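Local coordinates for TT1561 protein (PDB 1UF3) that is of unknown function but binds calcium ions and probably acts as a metal-dependent phosphoesterase of the calcineurin superfamily, at residues M15-L18 with E19-E22; L214-L217 with R218-K221; P159-K162 with G163-E166. One frame throughout, in Å; residues are numbered along the deposited sequence.

In the fold
Along the chain the order is contact 1, contact 3, contact 2, and none of the three touches another. Contacts 1 and 2 both adjoin the six-stranded mixed sheet: contact 1 leads from its strand 7-12 into helix 18-25, while contact 2 turns strand 211-216, the antiparallel neighbour of strand 7-12, into strand 221-226, outermost in this chain. Their centres are about 25 Å apart. Contact 3 lies in the loop between strand 151-155 of the second mixed sheet and helix 170-179, its centre about 28 Å from that of contact 1 and about 20 Å from that of contact 2. All three are local connections between elements of one metallophosphoesterase fold, formed at widely separated points around it.

Contact 1 of 3, residues M15-L18 with E19-E22; sequences MGDL and EALE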
loop_
_atom_site.group_PDB
_atom_site.type_symbol
_atom_site.label_atom_id
_atom_site.label_comp_id
_atom_site.label_asym_id
_atom_site.label_seq_id
_atom_site.Cartn_x
_atom_site.Cartn_y
_atom_site.Cartn_z
HETATM N N MSE A 15 33.476 -8.949 5.437
HETATM C CA MSE A 15 34.511 -9.323 6.399
HETATM C C MSE A 15 34.278 -8.897 7.858
HETATM O O MSE A 15 35.166 -8.316 8.498
HETATM C CB MSE A 15 35.886 -8.801 5.927
HETATM C CG MSE A 15 36.540 -9.594 4.793
HETATM SE SE MSE A 15 37.269 -11.288 5.301
HETATM C CE MSE A 15 38.881 -10.615 6.179
ATOM N N GLY A 16 33.088 -9.183 8.382
ATOM C CA GLY A 16 32.789 -8.858 9.768
ATOM C C GLY A 16 32.549 -7.408 10.126
ATOM O O GLY A 16 32.348 -7.090 11.302
ATOM N N ASP A 17 32.551 -6.523 9.131
ATOM C CA ASP A 17 32.311 -5.104 9.389
ATOM C C ASP A 17 30.815 -4.878 9.633
ATOM O O ASP A 17 30.052 -4.598 8.701
ATOM C CB ASP A 17 32.761 -4.275 8.192
ATOM C CG ASP A 17 32.881 -2.814 8.519
ATOM O OD1 ASP A 17 32.246 -2.385 9.500
ATOM O OD2 ASP A 17 33.599 -2.089 7.795
ATOM N N LEU A 18 30.402 -4.986 10.893
ATOM C CA LEU A 18 29.001 -4.825 11.263
ATOM C C LEU A 18 28.458 -3.412 11.124
ATOM O O LEU A 18 27.252 -3.215 10.919
ATOM C CB LEU A 18 28.782 -5.301 12.701
ATOM C CG LEU A 18 29.194 -6.753 12.921
ATOM C CD1 LEU A 18 28.976 -7.125 14.362
ATOM C CD2 LEU A 18 28.395 -7.662 12.005
ATOM N N GLU A 19 29.325 -2.416 11.255
ATOM C CA GLU A 19 28.842 -1.052 11.133
ATOM C C GLU A 19 28.470 -0.804 9.680
ATOM O O GLU A 19 27.472 -0.159 9.387
ATOM C CB GLU A 19 29.900 -0.042 11.605
ATOM C CG GLU A 19 30.234 -0.148 13.090
ATOM C CD GLU A 19 29.008 -0.029 14.002
ATOM O OE1 GLU A 19 28.358 1.043 14.013
ATOM O OE2 GLU A 19 28.695 -1.012 14.718
ATOM N N ALA A 20 29.286 -1.317 8.772
ATOM C CA ALA A 20 29.023 -1.167 7.352
ATOM C C ALA A 20 27.765 -1.979 6.979
ATOM O O ALA A 20 26.894 -1.493 6.251
ATOM C CB ALA A 20 30.229 -1.647 6.550
ATOM N N LEU A 21 27.676 -3.209 7.479
ATOM C CA LEU A 21 26.522 -4.065 7.210
ATOM C C LEU A 21 25.246 -3.357 7.633
ATOM O O LEU A 21 24.250 -3.349 6.900
ATOM C CB LEU A 21 26.632 -5.377 7.976
ATOM C CG LEU A 21 25.493 -6.371 7.743
ATOM C CD1 LEU A 21 25.481 -6.782 6.291
ATOM C CD2 LEU A 21 25.681 -7.594 8.624
ATOM N N GLU A 22 25.274 -2.743 8.810
ATOM C CA GLU A 22 24.096 -2.050 9.284
ATOM C C GLU A 22 23.719 -0.860 8.407
ATOM O O GLU A 22 22.528 -0.603 8.186
ATOM C CB GLU A 22 24.270 -1.570 10.717
ATOM C CG GLU A 22 22.973 -0.993 11.242
ATOM C CD GLU A 22 23.075 -0.459 12.641
ATOM O OE1 GLU A 22 23.475 -1.236 13.541
ATOM O OE2 GLU A 22 22.744 0.737 12.839
HETATM O O HOH W 1 26.083 -1.648 13.535
#
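Asp17 turns its carboxylate across the first turn of helix 18-25, and Ala20 meets one flat face of it with both its methyl and its amide. The methyl lies over the group, Ala20 CB standing 3.5 Å from Asp17 CG. On the same side Ala20 N donates to Asp17 OD1 at 3.2 Å, coming from well above the carboxylate plane but with a fairly straight N-H (162°). This is an N-cap, reached because Asp17 CG is swung away from its own amide (chi1 -165°). The backbone of Asp17 joins in: its carbonyl accepts from Leu21 N at 3.0 Å, while Asp17 itself centres an inverse gamma turn. With an alanine here, Ala20 N would probably be left without its side-chain acceptor and its methyl would lose the flat group it rests on.

Round the helix, Leu18 and Leu21 put their branches together, CD2 of Leu18 lying 4.3 Å from CD2 of Leu21. Both side chains also rest on Phe55 and Ile58 of helix 49-59. Glu22 N donates to Leu18 O at 2.9 Å, and Glu22 OE1 has a water oxygen 2.6 Å away that also lies near Leu18 O.

The segment resembles the HGNLxAL sequence that follows the first metal-binding aspartate of many relatives, with a methionine, Met15 (modelled as selenomethionine), probably standing where they carry histidine. An acidic cap at a helix start is likely to be steadied by the Ala20 amide and the positive end of the helix, which would help keep Asp17 ionised.

Contact 2 of 3, residues L214-L217 with R218-K221; sequences LLDL and RARK
Asp216 and Lys221 form an antiparallel hydrogen-bonded pair that closes a beta hairpin, Asp216 N donating to Lys221 O at 2.7 Å in a nearly linear bond. On the return side Arg220 and Lys221 both face Asp216, a G1 beta bulge, and Arg220 takes the left-handed conformation (phi 52°) that such a bulge commonly needs. Asp216 O is reached by three amides, of Ala219, Arg220 and Lys221, each through a weak bond.

The Asp216 side chain folds over the turn. Its OD1 accepts from Ala219 N at 3.1 Å, from above the carboxylate plane, and on that same face the Ala219 methyl rests, Ala219 CB lying 3.6 Å from Asp216 CG. OD2 is left to a salt bridge with Arg6. Arg220 runs out extended from CG to NE, and Leu217 O lies over one face of its guanidinium.

Arg218 leads away from the turn to bond Ala62 O of the second subunit, whose Gly32 packs on Asp216 and Ala219. Within the chain, Leu215 and Leu217 reach Leu183 of strand 183-186 as well as strand 7-12, and Arg220 lies on Trp200 of strand 199-203.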
loop_
_atom_site.group_PDB
_atom_site.type_symbol
_atom_site.label_atom_id
_atom_site.label_comp_id
_atom_site.label_asym_id
_atom_site.label_seq_id
_atom_site.Cartn_x
_atom_site.Cartn_y
_atom_site.Cartn_z
ATOM N N LEU A 214 23.031 -1.214 -6.596
ATOM C CA LEU A 214 21.597 -1.466 -6.636
ATOM C C LEU A 214 21.404 -1.857 -8.104
ATOM O O LEU A 214 21.542 -1.008 -8.997
ATOM C CB LEU A 214 20.785 -0.212 -6.320
ATOM C CG LEU A 214 19.261 -0.466 -6.391
ATOM C CD1 LEU A 214 18.806 -1.354 -5.201
ATOM C CD2 LEU A 214 18.521 0.857 -6.365
ATOM N N LEU A 215 21.161 -3.137 -8.357
ATOM C CA LEU A 215 20.968 -3.613 -9.714
ATOM C C LEU A 215 19.525 -3.470 -10.187
ATOM O O LEU A 215 18.577 -3.745 -9.435
ATOM C CB LEU A 215 21.342 -5.084 -9.862
ATOM C CG LEU A 215 22.291 -5.890 -8.981
ATOM C CD1 LEU A 215 22.838 -6.992 -9.842
ATOM C CD2 LEU A 215 23.395 -5.055 -8.363
ATOM N N ASP A 216 19.369 -3.041 -11.435
ATOM C CA ASP A 216 18.060 -2.920 -12.060
ATOM C C ASP A 216 18.007 -4.126 -12.997
ATOM O O ASP A 216 18.559 -4.089 -14.112
ATOM C CB ASP A 216 17.950 -1.613 -12.867
ATOM C CG ASP A 216 16.623 -1.502 -13.617
ATOM O OD1 ASP A 216 16.032 -2.549 -13.903
ATOM O OD2 ASP A 216 16.174 -0.385 -13.914
ATOM N N LEU A 217 17.370 -5.200 -12.543
ATOM C CA LEU A 217 17.276 -6.432 -13.319
ATOM C C LEU A 217 16.754 -6.309 -14.728
ATOM O O LEU A 217 17.304 -6.910 -15.643
ATOM C CB LEU A 217 16.407 -7.461 -12.598
ATOM C CG LEU A 217 17.072 -8.393 -11.601
ATOM C CD1 LEU A 217 15.996 -9.154 -10.843
ATOM C CD2 LEU A 217 18.002 -9.356 -12.338
ATOM N N ARG A 218 15.680 -5.554 -14.904
ATOM C CA ARG A 218 15.094 -5.410 -16.224
ATOM C C ARG A 218 16.010 -4.672 -17.186
ATOM O O ARG A 218 16.053 -5.000 -18.363
ATOM C CB ARG A 218 13.745 -4.695 -16.125
ATOM C CG ARG A 218 12.738 -5.447 -15.263
ATOM C CD ARG A 218 11.366 -4.771 -15.293
ATOM N NE ARG A 218 10.639 -5.129 -16.497
ATOM C CZ ARG A 218 9.597 -4.461 -16.975
ATOM N NH1 ARG A 218 9.148 -3.384 -16.353
ATOM N NH2 ARG A 218 9.003 -4.883 -18.086
ATOM N N ALA A 219 16.758 -3.699 -16.684
ATOM C CA ALA A 219 17.664 -2.922 -17.537
ATOM C C ALA A 219 19.110 -3.419 -17.574
ATOM O O ALA A 219 19.901 -2.944 -18.394
ATOM C CB ALA A 219 17.656 -1.457 -17.105
ATOM N N ARG A 220 19.445 -4.375 -16.708
ATOM C CA ARG A 220 20.807 -4.875 -16.607
ATOM C C ARG A 220 21.724 -3.672 -16.433
ATOM O O ARG A 220 22.781 -3.560 -17.071
ATOM C CB ARG A 220 21.200 -5.674 -17.848
ATOM C CG ARG A 220 20.378 -6.920 -18.000
ATOM C CD ARG A 220 20.897 -7.789 -19.093
ATOM N NE ARG A 220 20.122 -9.018 -19.153
ATOM C CZ ARG A 220 18.819 -9.052 -19.418
ATOM N NH1 ARG A 220 18.162 -7.920 -19.648
ATOM N NH2 ARG A 220 18.176 -10.209 -19.445
ATOM N N LYS A 221 21.284 -2.760 -15.572
ATOM C CA LYS A 221 22.020 -1.551 -15.247
ATOM C C LYS A 221 22.243 -1.555 -13.731
ATOM O O LYS A 221 21.438 -2.118 -12.992
ATOM C CB LYS A 221 21.215 -0.307 -15.618
ATOM C CG LYS A 221 21.167 0.037 -17.087
ATOM C CD LYS A 221 20.433 1.366 -17.278
ATOM C CE LYS A 221 20.354 1.775 -18.745
ATOM N NZ LYS A 221 19.783 3.146 -18.908
#

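Contact 3 of 3, residues P159-K162 with G163-E166; sequences PYHK and GLNE
His161 ND1 is gripped by two successive backbone amides, Gly163 N at 2.7 Å and Leu164 N at 3.1 Å. They sit in a tight turn with a classic beta bulge, in which Leu164 and Asn165 both face His161 in the loop between strand 151-155 and helix 170-179. Neither donor lies in the imidazole plane: both are tilted from it by 25-30°. The ring reaches them because chi1 (-172°) carries it away from its own amide and back over the turn, where Gly163 CA comes up in plane at its edge. At the far corner His161 NE2 bonds Met195 O, which fixes the rotation of the ring from a second side.

The backbone closes the turn with a single antiparallel bridge. Asn165 N donates to His161 O at 2.8 Å, within the carbonyl plane, and His161 N answers to Asn165 O at 3.2 Å from above its plane. Leu164 turns to Lys192 and Glu194 of strand 192-196, while Pro159 packs on helix 170-179.

Tyr160 and Glu166 run side by side in the same direction, their ring and carboxylate planes steeply inclined, and Tyr160 stacks with His170. The Glu166 chain bends at chi2, bringing OE2 to accept from Tyr160 OH at 3.2 Å. The Glu166 carbonyl oxygen meets the edge of the phenol ring in plane, Glu166 O lying 3.2 Å from Tyr160 CE1.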
loop_
_atom_site.group_PDB
_atom_site.type_symbol
_atom_site.label_atom_id
_atom_site.label_comp_id
_atom_site.label_asym_id
_atom_site.label_seq_id
_atom_site.Cartn_x
_atom_site.Cartn_y
_atom_site.Cartn_z
ATOM N N PRO A 159 34.352 -15.463 -12.676
ATOM C CA PRO A 159 34.566 -16.256 -13.889
ATOM C C PRO A 159 35.639 -15.580 -14.753
ATOM O O PRO A 159 35.886 -14.382 -14.637
ATOM C CB PRO A 159 33.204 -16.224 -14.564
ATOM C CG PRO A 159 32.726 -14.843 -14.225
ATOM C CD PRO A 159 33.075 -14.732 -12.755
ATOM N N TYR A 160 36.295 -16.359 -15.597
ATOM C CA TYR A 160 37.298 -15.803 -16.486
ATOM C C TYR A 160 36.530 -14.961 -17.490
ATOM O O TYR A 160 35.555 -15.444 -18.076
ATOM C CB TYR A 160 38.006 -16.913 -17.232
ATOM C CG TYR A 160 38.755 -16.396 -18.427
ATOM C CD1 TYR A 160 40.013 -15.814 -18.275
ATOM C CD2 TYR A 160 38.208 -16.485 -19.709
ATOM C CE1 TYR A 160 40.726 -15.335 -19.373
ATOM C CE2 TYR A 160 38.911 -16.006 -20.825
ATOM C CZ TYR A 160 40.175 -15.433 -20.645
ATOM O OH TYR A 160 40.898 -14.965 -21.723
ATOM N N HIS A 161 36.969 -13.723 -17.690
ATOM C CA HIS A 161 36.314 -12.799 -18.612
ATOM C C HIS A 161 37.309 -11.695 -18.946
ATOM O O HIS A 161 37.727 -10.940 -18.064
ATOM C CB HIS A 161 35.073 -12.179 -17.954
ATOM C CG HIS A 161 34.225 -11.370 -18.888
ATOM N ND1 HIS A 161 34.591 -10.120 -19.336
ATOM C CD2 HIS A 161 33.038 -11.647 -19.480
ATOM C CE1 HIS A 161 33.670 -9.662 -20.166
ATOM N NE2 HIS A 161 32.717 -10.569 -20.271
ATOM N N LYS A 162 37.671 -11.598 -20.222
ATOM C CA LYS A 162 38.632 -10.596 -20.667
ATOM C C LYS A 162 38.268 -9.187 -20.204
ATOM O O LYS A 162 39.139 -8.330 -20.043
ATOM C CB LYS A 162 38.780 -10.653 -22.196
ATOM C CG LYS A 162 39.325 -11.989 -22.702
ATOM C CD LYS A 162 39.972 -11.859 -24.086
ATOM C CE LYS A 162 40.597 -13.183 -24.536
ATOM N NZ LYS A 162 41.336 -13.065 -25.835
ATOM N N GLY A 163 36.985 -8.948 -19.971
ATOM C CA GLY A 163 36.569 -7.642 -19.504
ATOM C C GLY A 163 36.709 -7.486 -17.994
ATOM O O GLY A 163 37.337 -6.538 -17.537
ATOM N N LEU A 164 36.154 -8.429 -17.227
ATOM C CA LEU A 164 36.167 -8.401 -15.750
ATOM C C LEU A 164 37.408 -8.895 -15.005
ATOM O O LEU A 164 37.824 -8.289 -14.015
ATOM C CB LEU A 164 34.971 -9.194 -15.197
ATOM C CG LEU A 164 33.546 -8.691 -15.419
ATOM C CD1 LEU A 164 32.564 -9.683 -14.827
ATOM C CD2 LEU A 164 33.372 -7.344 -14.764
ATOM N N ASN A 165 37.966 -10.015 -15.444
ATOM C CA ASN A 165 39.136 -10.588 -14.788
ATOM C C ASN A 165 39.788 -11.683 -15.626
ATOM O O ASN A 165 39.333 -12.838 -15.645
ATOM C CB ASN A 165 38.750 -11.154 -13.412
ATOM C CG ASN A 165 39.949 -11.697 -12.641
ATOM O OD1 ASN A 165 41.041 -11.865 -13.189
ATOM N ND2 ASN A 165 39.743 -11.986 -11.364
ATOM N N GLU A 166 40.874 -11.291 -16.292
ATOM C CA GLU A 166 41.685 -12.137 -17.164
ATOM C C GLU A 166 42.262 -13.342 -16.422
ATOM O O GLU A 166 42.701 -14.312 -17.042
ATOM C CB GLU A 166 42.825 -11.274 -17.751
ATOM C CG GLU A 166 43.892 -12.013 -18.551
ATOM C CD GLU A 166 43.420 -12.422 -19.937
ATOM O OE1 GLU A 166 43.055 -11.526 -20.735
ATOM O OE2 GLU A 166 43.422 -13.641 -20.230
#